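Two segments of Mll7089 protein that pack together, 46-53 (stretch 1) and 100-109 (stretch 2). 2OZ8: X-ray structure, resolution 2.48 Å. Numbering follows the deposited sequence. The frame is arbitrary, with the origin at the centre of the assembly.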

# COMPACT_ATOMS: atom_id res chain seq x y z
N GLY A 46 -23.12 24.70 -35.98
CA GLY A 46 -23.13 23.68 -34.97
C GLY A 46 -24.09 24.01 -33.84
O GLY A 46 -24.18 25.15 -33.35
N LEU A 47 -24.80 22.98 -33.39
CA LEU A 47 -25.76 23.16 -32.36
C LEU A 47 -25.42 22.34 -31.07
O LEU A 47 -25.04 21.16 -31.13
CB LEU A 47 -27.13 22.79 -32.94
CG LEU A 47 -28.33 22.56 -32.02
CD1 LEU A 47 -28.88 23.89 -31.50
CD2 LEU A 47 -29.40 21.67 -32.73
N GLY A 48 -25.55 22.97 -29.91
CA GLY A 48 -25.63 22.23 -28.66
C GLY A 48 -26.51 22.93 -27.64
O GLY A 48 -26.96 24.04 -27.88
N PHE A 49 -26.70 22.29 -26.48
CA PHE A 49 -27.70 22.63 -25.46
C PHE A 49 -27.18 22.94 -24.09
O PHE A 49 -26.44 22.14 -23.50
CB PHE A 49 -28.73 21.52 -25.39
CG PHE A 49 -29.49 21.35 -26.68
CD1 PHE A 49 -30.49 22.23 -27.03
CD2 PHE A 49 -29.14 20.36 -27.57
CE1 PHE A 49 -31.14 22.09 -28.24
CE2 PHE A 49 -29.81 20.22 -28.79
CZ PHE A 49 -30.79 21.05 -29.12
N ILE A 50 -27.61 24.08 -23.57
CA ILE A 50 -27.17 24.55 -22.28
C ILE A 50 -28.33 24.28 -21.37
O ILE A 50 -29.32 24.97 -21.42
CB ILE A 50 -26.83 26.07 -22.33
CG1 ILE A 50 -25.74 26.35 -23.36
CG2 ILE A 50 -26.47 26.60 -20.98
CD1 ILE A 50 -25.75 27.78 -23.88
N GLN A 51 -28.25 23.23 -20.57
CA GLN A 51 -29.36 22.88 -19.73
C GLN A 51 -29.04 23.18 -18.27
O GLN A 51 -27.95 22.93 -17.81
CB GLN A 51 -29.73 21.43 -19.95
CG GLN A 51 -31.04 21.07 -19.22
CD GLN A 51 -31.42 19.64 -19.36
OE1 GLN A 51 -30.62 18.80 -19.79
NE2 GLN A 51 -32.69 19.33 -18.99
N THR A 52 -29.97 23.81 -17.56
CA THR A 52 -29.82 23.88 -16.10
C THR A 52 -30.85 22.99 -15.45
O THR A 52 -31.98 22.86 -15.90
CB THR A 52 -29.85 25.30 -15.49
OG1 THR A 52 -31.08 25.96 -15.79
CG2 THR A 52 -28.64 26.15 -15.93
N LEU A 53 -30.40 22.34 -14.38
CA LEU A 53 -31.17 21.27 -13.77
C LEU A 53 -31.94 21.69 -12.52
O LEU A 53 -33.02 21.17 -12.29
CB LEU A 53 -30.29 20.03 -13.52
CG LEU A 53 -29.67 19.36 -14.77
CD1 LEU A 53 -28.71 18.23 -14.33
CD2 LEU A 53 -30.73 18.82 -15.78
N LEU A 100 -22.12 29.91 -16.12
CA LEU A 100 -23.25 29.13 -16.58
C LEU A 100 -22.69 27.85 -17.15
O LEU A 100 -21.55 27.84 -17.60
CB LEU A 100 -24.02 29.90 -17.67
CG LEU A 100 -24.96 31.04 -17.21
CD1 LEU A 100 -25.23 32.03 -18.33
CD2 LEU A 100 -26.27 30.47 -16.70
N PRO A 101 -23.47 26.75 -17.16
CA PRO A 101 -22.90 25.51 -17.70
C PRO A 101 -22.78 25.43 -19.27
O PRO A 101 -23.66 24.85 -19.94
CB PRO A 101 -23.85 24.44 -17.16
CG PRO A 101 -25.19 25.13 -17.01
CD PRO A 101 -24.85 26.57 -16.67
N PHE A 102 -21.67 25.95 -19.80
CA PHE A 102 -21.36 25.96 -21.24
C PHE A 102 -20.46 24.79 -21.75
O PHE A 102 -20.37 24.52 -22.97
CB PHE A 102 -20.62 27.27 -21.58
CG PHE A 102 -21.44 28.53 -21.36
CD1 PHE A 102 -22.71 28.66 -21.91
CD2 PHE A 102 -20.91 29.60 -20.66
CE1 PHE A 102 -23.43 29.83 -21.76
CE2 PHE A 102 -21.62 30.77 -20.51
CZ PHE A 102 -22.88 30.89 -21.04
N HIS A 103 -19.79 24.12 -20.83
CA HIS A 103 -18.79 23.14 -21.20
C HIS A 103 -19.35 22.06 -22.18
O HIS A 103 -18.82 21.93 -23.29
CB HIS A 103 -18.15 22.56 -19.92
CG HIS A 103 -17.10 21.55 -20.16
ND1 HIS A 103 -15.84 21.89 -20.60
CD2 HIS A 103 -17.11 20.20 -20.02
CE1 HIS A 103 -15.11 20.79 -20.72
NE2 HIS A 103 -15.86 19.75 -20.38
N GLU A 104 -20.43 21.38 -21.81
CA GLU A 104 -21.03 20.35 -22.66
C GLU A 104 -21.51 20.88 -24.04
O GLU A 104 -21.13 20.34 -25.07
CB GLU A 104 -22.16 19.61 -21.92
CG GLU A 104 -22.97 18.61 -22.76
CD GLU A 104 -23.81 17.64 -21.89
OE1 GLU A 104 -23.81 17.75 -20.62
OE2 GLU A 104 -24.48 16.74 -22.49
N ALA A 105 -22.32 21.94 -24.02
CA ALA A 105 -22.92 22.58 -25.21
C ALA A 105 -21.87 22.98 -26.24
O ALA A 105 -22.01 22.74 -27.46
CB ALA A 105 -23.75 23.83 -24.79
N VAL A 106 -20.81 23.59 -25.75
CA VAL A 106 -19.70 23.97 -26.61
C VAL A 106 -19.13 22.76 -27.30
O VAL A 106 -18.91 22.82 -28.50
CB VAL A 106 -18.59 24.79 -25.87
CG1 VAL A 106 -17.45 25.15 -26.82
CG2 VAL A 106 -19.16 26.06 -25.30
N GLN A 107 -18.90 21.66 -26.58
CA GLN A 107 -18.27 20.47 -27.19
C GLN A 107 -19.20 19.81 -28.22
O GLN A 107 -18.76 19.38 -29.28
CB GLN A 107 -17.80 19.44 -26.13
CG GLN A 107 -16.60 19.89 -25.21
CD GLN A 107 -16.03 18.77 -24.25
OE1 GLN A 107 -16.49 17.62 -24.23
NE2 GLN A 107 -15.02 19.12 -23.49
N VAL A 108 -20.47 19.75 -27.91
CA VAL A 108 -21.47 19.24 -28.82
C VAL A 108 -21.61 20.11 -30.09
O VAL A 108 -21.60 19.58 -31.19
CB VAL A 108 -22.85 19.08 -28.11
CG1 VAL A 108 -23.91 18.56 -29.08
CG2 VAL A 108 -22.71 18.17 -26.95
N ALA A 109 -21.69 21.42 -29.91
CA ALA A 109 -21.77 22.34 -31.05
C ALA A 109 -20.49 22.34 -31.90
O ALA A 109 -20.56 22.24 -33.12
CB ALA A 109 -22.08 23.72 -30.60

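The apolar centre of the contact is Ile50, which loses 78 Å² to the other stretch, more than any other residue. Its CA-to-CB bond points sideways, and with chi1 at -59° (m) and chi2 at 156° (t) its branches meet three neighbours. CG1 lies 3.5 Å from CB of Ala105; CD1 lies 3.7 Å from CD1 of Phe102, near the plane of that ring, so the ring offers its edge; and CG2 lies 4.4 Å from CG of Pro101 and 3.5 Å from its carbonyl O. Phe102 starts with its CA-to-CB bond pointing away, yet the end of its side chain comes nearer, which is how the ring edge reaches Ile50.

Ala105 points toward the strand, and its methyl CB also sits 3.4 Å from Phe49 O. Its methyl thus touches both the Ile50 side chain and the strand backbone, where the axes of strand 46-52 and helix 103-109 come within 6.0 Å, nearly antiparallel at 165°.

Further along the helix the packing depends on glycine. Gly48 CA is 4.4 Å from Ala105 CA and 3.8 Å from Ala105 O; an ideal CB on Gly48 would fall 2.4 Å from Ala105 O, a clash, and 3.2 Å from both Ala109 N and Val108 CB. Gly46 repeats the pattern, since an ideal CB there would lie 2.1 Å from Ala109 O. Ala109, whose CA is nearest the CA of Leu47 at 4.3 Å, places its CB 3.6 Å from Gly48 N, and Val108, directed toward the strand, brings CG1 to 3.5 Å from Leu47 O. The CA-to-CB bond of Leu47 points away, and it is its carbonyl O that makes the contact.

No hydrogen bond crosses between the stretches. The directional polar evidence is limited to two CA-H...O contacts: Gly46 CA to Ala109 O at 3.5 Å, with 149° at the hydrogen, and Ala109 CA to Leu47 O at 3.5 Å, with 132°. Within the helix, Ala109 N donates to Ala105 O at 2.8 Å and Val108 N to Glu104 O at 3.0 Å, so these amides are satisfied without the strand.

At the other end, the exposed Pro101 covers the margin. Its CG lies 3.6 Å from Gln51 O and 3.8 Å from Thr52 CG2, so threonine presents its methyl to the proline ring, while its OG1 is hydrogen-bonded to a residue just outside the stretches. The side chain of Gln51 makes no close contact with the other stretch; its backbone O does. In all, 477 Å² is buried, through close apolar and backbone packing.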